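Local coordinates for protein D-glucosaminate-6-phosphate ammonia lyase (Salmonella typhimurium, PDB 7LCE) that belongs to the selenocysteine synthase family within the pyridoxal-phosphate-dependent aminotransferase-like enzymes and carries its cofactor covalently bound to a lysine, at residues F44-I47 with D48-V51; A257-N260 with Y261-Q265. One frame throughout, in Å; residues are numbered along the deposited sequence.

Contact 1 (F44-I47 with D48-V51)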
loop_
_atom_site.group_PDB
_atom_site.type_symbol
_atom_site.label_atom_id
_atom_site.label_comp_id
_atom_site.label_asym_id
_atom_site.label_seq_id
_atom_site.Cartn_x
_atom_site.Cartn_y
_atom_site.Cartn_z
ATOM N N PHE A 44 27.563 18.683 -45.179
ATOM C CA PHE A 44 26.657 19.044 -44.100
ATOM C C PHE A 44 25.272 19.361 -44.656
ATOM O O PHE A 44 25.104 19.671 -45.839
ATOM C CB PHE A 44 27.184 20.246 -43.313
ATOM C CG PHE A 44 28.414 19.952 -42.498
ATOM C CD1 PHE A 44 28.307 19.383 -41.241
ATOM C CD2 PHE A 44 29.673 20.263 -42.981
ATOM C CE1 PHE A 44 29.431 19.116 -40.486
ATOM C CE2 PHE A 44 30.801 20.000 -42.229
ATOM C CZ PHE A 44 30.679 19.425 -40.979
ATOM N N VAL A 45 24.271 19.277 -43.782
ATOM C CA VAL A 45 22.890 19.533 -44.170
ATOM C C VAL A 45 22.115 19.937 -42.925
ATOM O O VAL A 45 22.420 19.494 -41.816
ATOM C CB VAL A 45 22.266 18.293 -44.862
ATOM C CG1 VAL A 45 22.186 17.122 -43.895
ATOM C CG2 VAL A 45 20.897 18.625 -45.433
ATOM N N GLU A 46 21.111 20.788 -43.113
ATOM C CA GLU A 46 20.194 21.138 -42.035
ATOM C C GLU A 46 19.293 19.944 -41.745
ATOM O O GLU A 46 18.431 19.597 -42.559
ATOM C CB GLU A 46 19.379 22.370 -42.416
ATOM C CG GLU A 46 20.228 23.575 -42.792
ATOM C CD GLU A 46 19.396 24.766 -43.220
ATOM O OE1 GLU A 46 18.374 24.563 -43.909
ATOM O OE2 GLU A 46 19.763 25.905 -42.865
ATOM N N ILE A 47 19.503 19.303 -40.592
ATOM C CA ILE A 47 18.849 18.027 -40.314
ATOM C C ILE A 47 17.335 18.182 -40.293
ATOM O O ILE A 47 16.604 17.307 -40.775
ATOM C CB ILE A 47 19.376 17.435 -38.993
ATOM C CG1 ILE A 47 20.834 17.002 -39.150
ATOM C CG2 ILE A 47 18.521 16.259 -38.553
ATOM C CD1 ILE A 47 20.993 15.700 -39.907
ATOM N N ASP A 48 16.835 19.296 -39.749
ATOM C CA ASP A 48 15.389 19.500 -39.696
ATOM C C ASP A 48 14.776 19.466 -41.092
ATOM O O ASP A 48 13.686 18.914 -41.287
ATOM C CB ASP A 48 15.064 20.824 -38.999
ATOM C CG ASP A 48 15.663 22.025 -39.708
ATOM O OD1 ASP A 48 16.719 21.869 -40.357
ATOM O OD2 ASP A 48 15.073 23.124 -39.626
ATOM N N ALA A 49 15.470 20.039 -42.080
ATOM C CA ALA A 49 14.993 20.002 -43.456
ATOM C C ALA A 49 15.194 18.636 -44.096
ATOM O O ALA A 49 14.384 18.222 -44.934
ATOM C CB ALA A 49 15.697 21.076 -44.287
ATOM N N LEU A 50 16.274 17.935 -43.740
ATOM C CA LEU A 50 16.501 16.600 -44.285
ATOM C C LEU A 50 15.478 15.602 -43.753
ATOM O O LEU A 50 15.010 14.732 -44.495
ATOM C CB LEU A 50 17.921 16.141 -43.964
ATOM C CG LEU A 50 18.317 14.790 -44.557
ATOM C CD1 LEU A 50 18.275 14.835 -46.076
ATOM C CD2 LEU A 50 19.690 14.386 -44.062
ATOM N N VAL A 51 15.132 15.703 -42.467
ATOM C CA VAL A 51 14.113 14.826 -41.895
ATOM C C VAL A 51 12.772 15.070 -42.570
ATOM O O VAL A 51 12.026 14.131 -42.873
ATOM C CB VAL A 51 14.016 15.031 -40.372
ATOM C CG1 VAL A 51 12.764 14.353 -39.825
ATOM C CG2 VAL A 51 15.264 14.509 -39.679
#
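Leu50 reaches back across the start of helix 47-62 to Val45, in the loop that leads into it. Leu50 CB lies near the carbonyl oxygens that open the helix, 3.6 Å from Ile47 O, and 4.1 Å from Val45 CG2. With chi1 at -176°, CG points opposite the backbone N, which swings the branch toward Val45; there, at the tip, Leu50 CD2 meets Val45 CG1 at 3.7 Å, the two side chains crossing at about a right angle. Elsewhere on the same first turn, Ile47 CG2 and Val51 CG2 make a second apolar pair at 3.9 Å.

The backbone beneath these pairs is a helix start. Glu46, at the N-cap position, offers its carbonyl to Leu50: Leu50 N bonds Glu46 O at 3.0 Å, while Ala49 N adds a weak bond to the same oxygen. The next bond runs from Val51 N to Ile47 O at 2.8 Å. Asp48 turns its carboxylate back toward Glu46, its chi1 of 60° placing Asp48 OD1 3.4 Å from Glu46 CB. Ala49 N donates weakly to Asp48 OD1, 2.8 Å away. The carboxylate of Glu46 stays apart from that of Asp48 and bonds through OE2 to Tyr330 OH of the second subunit.

Val45 and Ile47 also make backbone hydrogen bonds with that subunit. Within the chain, Val45 and Leu50 pack on Lys248, and Leu50 and Val51 on Met251, so that this first turn of helix 47-62 lies against the beginning of helix 248-262.

Contact 2 (A257-N260 with Y261-Q265)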
loop_
_atom_site.group_PDB
_atom_site.type_symbol
_atom_site.label_atom_id
_atom_site.label_comp_id
_atom_site.label_asym_id
_atom_site.label_seq_id
_atom_site.Cartn_x
_atom_site.Cartn_y
_atom_site.Cartn_z
ATOM N N ALA A 257 18.144 3.960 -52.208
ATOM C CA ALA A 257 17.885 2.531 -52.322
ATOM C C ALA A 257 16.439 2.259 -52.712
ATOM O O ALA A 257 16.161 1.283 -53.418
ATOM C CB ALA A 257 18.224 1.824 -51.014
ATOM N N LEU A 258 15.510 3.106 -52.261
ATOM C CA LEU A 258 14.114 2.951 -52.656
ATOM C C LEU A 258 13.922 3.221 -54.144
ATOM O O LEU A 258 13.162 2.511 -54.814
ATOM C CB LEU A 258 13.231 3.878 -51.823
ATOM C CG LEU A 258 12.975 3.422 -50.388
ATOM C CD1 LEU A 258 12.066 4.402 -49.674
ATOM C CD2 LEU A 258 12.379 2.024 -50.371
ATOM N N GLU A 259 14.596 4.242 -54.681
ATOM C CA GLU A 259 14.499 4.508 -56.113
ATOM C C GLU A 259 15.175 3.411 -56.924
ATOM O O GLU A 259 14.698 3.047 -58.005
ATOM C CB GLU A 259 15.100 5.874 -56.445
ATOM C CG GLU A 259 14.925 6.287 -57.901
ATOM C CD GLU A 259 13.466 6.412 -58.308
ATOM O OE1 GLU A 259 12.645 6.828 -57.465
ATOM O OE2 GLU A 259 13.138 6.089 -59.471
ATOM N N ASN A 260 16.288 2.870 -56.419
ATOM C CA ASN A 260 16.948 1.760 -57.101
ATOM C C ASN A 260 16.078 0.511 -57.097
ATOM O O ASN A 260 16.181 -0.321 -58.006
ATOM C CB ASN A 260 18.300 1.474 -56.449
ATOM C CG ASN A 260 19.188 0.597 -57.309
ATOM O OD1 ASN A 260 19.166 -0.627 -57.196
ATOM N ND2 ASN A 260 19.979 1.223 -58.175
ATOM N N TYR A 261 15.234 0.356 -56.077
ATOM C CA TYR A 261 14.283 -0.749 -56.035
ATOM C C TYR A 261 13.092 -0.483 -56.952
ATOM O O TYR A 261 12.555 -1.412 -57.565
ATOM C CB TYR A 261 13.828 -0.967 -54.591
ATOM C CG TYR A 261 12.911 -2.147 -54.362
ATOM C CD1 TYR A 261 13.425 -3.430 -54.220
ATOM C CD2 TYR A 261 11.536 -1.977 -54.262
ATOM C CE1 TYR A 261 12.595 -4.514 -53.998
ATOM C CE2 TYR A 261 10.697 -3.055 -54.041
ATOM C CZ TYR A 261 11.231 -4.320 -53.910
ATOM O OH TYR A 261 10.402 -5.396 -53.690
ATOM N N HIS A 262 12.673 0.784 -57.055
ATOM C CA HIS A 262 11.544 1.147 -57.907
ATOM C C HIS A 262 11.884 1.053 -59.391
ATOM O O HIS A 262 11.012 0.721 -60.202
ATOM C CB HIS A 262 11.071 2.562 -57.563
ATOM C CG HIS A 262 9.963 3.063 -58.439
ATOM N ND1 HIS A 262 8.668 2.601 -58.344
ATOM C CD2 HIS A 262 9.959 3.991 -59.426
ATOM C CE1 HIS A 262 7.915 3.221 -59.235
ATOM N NE2 HIS A 262 8.674 4.069 -59.905
ATOM N N GLN A 263 13.134 1.336 -59.765
ATOM C CA GLN A 263 13.538 1.240 -61.165
ATOM C C GLN A 263 13.421 -0.177 -61.705
ATOM O O GLN A 263 13.286 -0.359 -62.921
ATOM C CB GLN A 263 14.972 1.742 -61.345
ATOM C CG GLN A 263 15.130 3.250 -61.245
ATOM C CD GLN A 263 16.584 3.680 -61.256
ATOM O OE1 GLN A 263 17.488 2.852 -61.386
ATOM N NE2 GLN A 263 16.818 4.982 -61.122
ATOM N N GLY A 264 13.470 -1.171 -60.841
ATOM C CA GLY A 264 13.398 -2.553 -61.256
ATOM C C GLY A 264 14.710 -3.270 -60.998
ATOM O O GLY A 264 15.789 -2.664 -60.954
ATOM N N GLN A 265 14.616 -4.583 -60.823
ATOM C CA GLN A 265 15.774 -5.425 -60.564
ATOM C C GLN A 265 15.720 -6.635 -61.481
ATOM O O GLN A 265 14.669 -7.270 -61.620
ATOM C CB GLN A 265 15.818 -5.855 -59.093
ATOM C CG GLN A 265 14.524 -6.474 -58.587
ATOM C CD GLN A 265 14.596 -6.858 -57.124
ATOM O OE1 GLN A 265 15.520 -6.467 -56.412
ATOM N NE2 GLN A 265 13.614 -7.627 -56.666
#
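Glu259 sets CG opposite its backbone N (chi1 -175°) and then bends at chi2 (61°), which brings the carboxylate forward, toward the C-terminal end of the helix, where His262 and Gln263 lie. Gln263 instead places CG opposite its own carbonyl carbon and runs extended, crossing the glutamate at about a right angle. Glu259 OE2 reaches the edge of the His262 ring, near the ring plane and 3.8 Å from His262 CD2, with carboxylate and ring turned 64° apart. Glu259 OE2 also lies 3.9 Å from Gln263 CG. Gln263 CG sits 3.3 Å from Glu259 O, and Gln263 NE2 comes across the glutamate to within 4.0 Å of Glu259 CG. These are van der Waals approaches, while Glu259 OE1 is hydrogen-bonded to Tyr61 OH. A calcium ion lies about 5 Å from the Glu259 side chain.

Backbone bonds hold this end of the helix: Tyr261 N to Ala257 O at 3.0 Å, His262 N to Leu258 O at 2.9 Å and Gln263 N to Glu259 O at 2.9 Å. Gly264 then leaves helical geometry with a positive phi that suits glycine, its N bonding Tyr261 O weakly.

Leu258 packs on Val58 and Tyr61 of helix 47-62, and Ala257 and Asn260 face helix 31-41 at Val33. Tyr261 packs on Glu194 and sets its ring edge-to-face with Phe215, so the C-terminal end of helix 248-262 rests against two helices and the loops that carry Glu194 and Phe215.

Overall arrangement
Contacts 1 and 2 sit at opposite kinds of helix end: 44-51 opens helix 47-62, whereas 257-265 closes helix 248-262. The two helices pack on each other, so both contacts belong to one interface, near its two ends, with centres 24 Å apart and nearest atoms about 12 Å apart. Each is partly buried. Contact 1, its centre about 26 Å from the chain centre, is covered by the second subunit and joins apolar side chains across the first turn. Contact 2, about 17 Å centre to centre, is touched by no other chain of the assembly; its polar, mostly exposed side chains meet through van der Waals approaches, while Ala257 and Leu258 form the buried face.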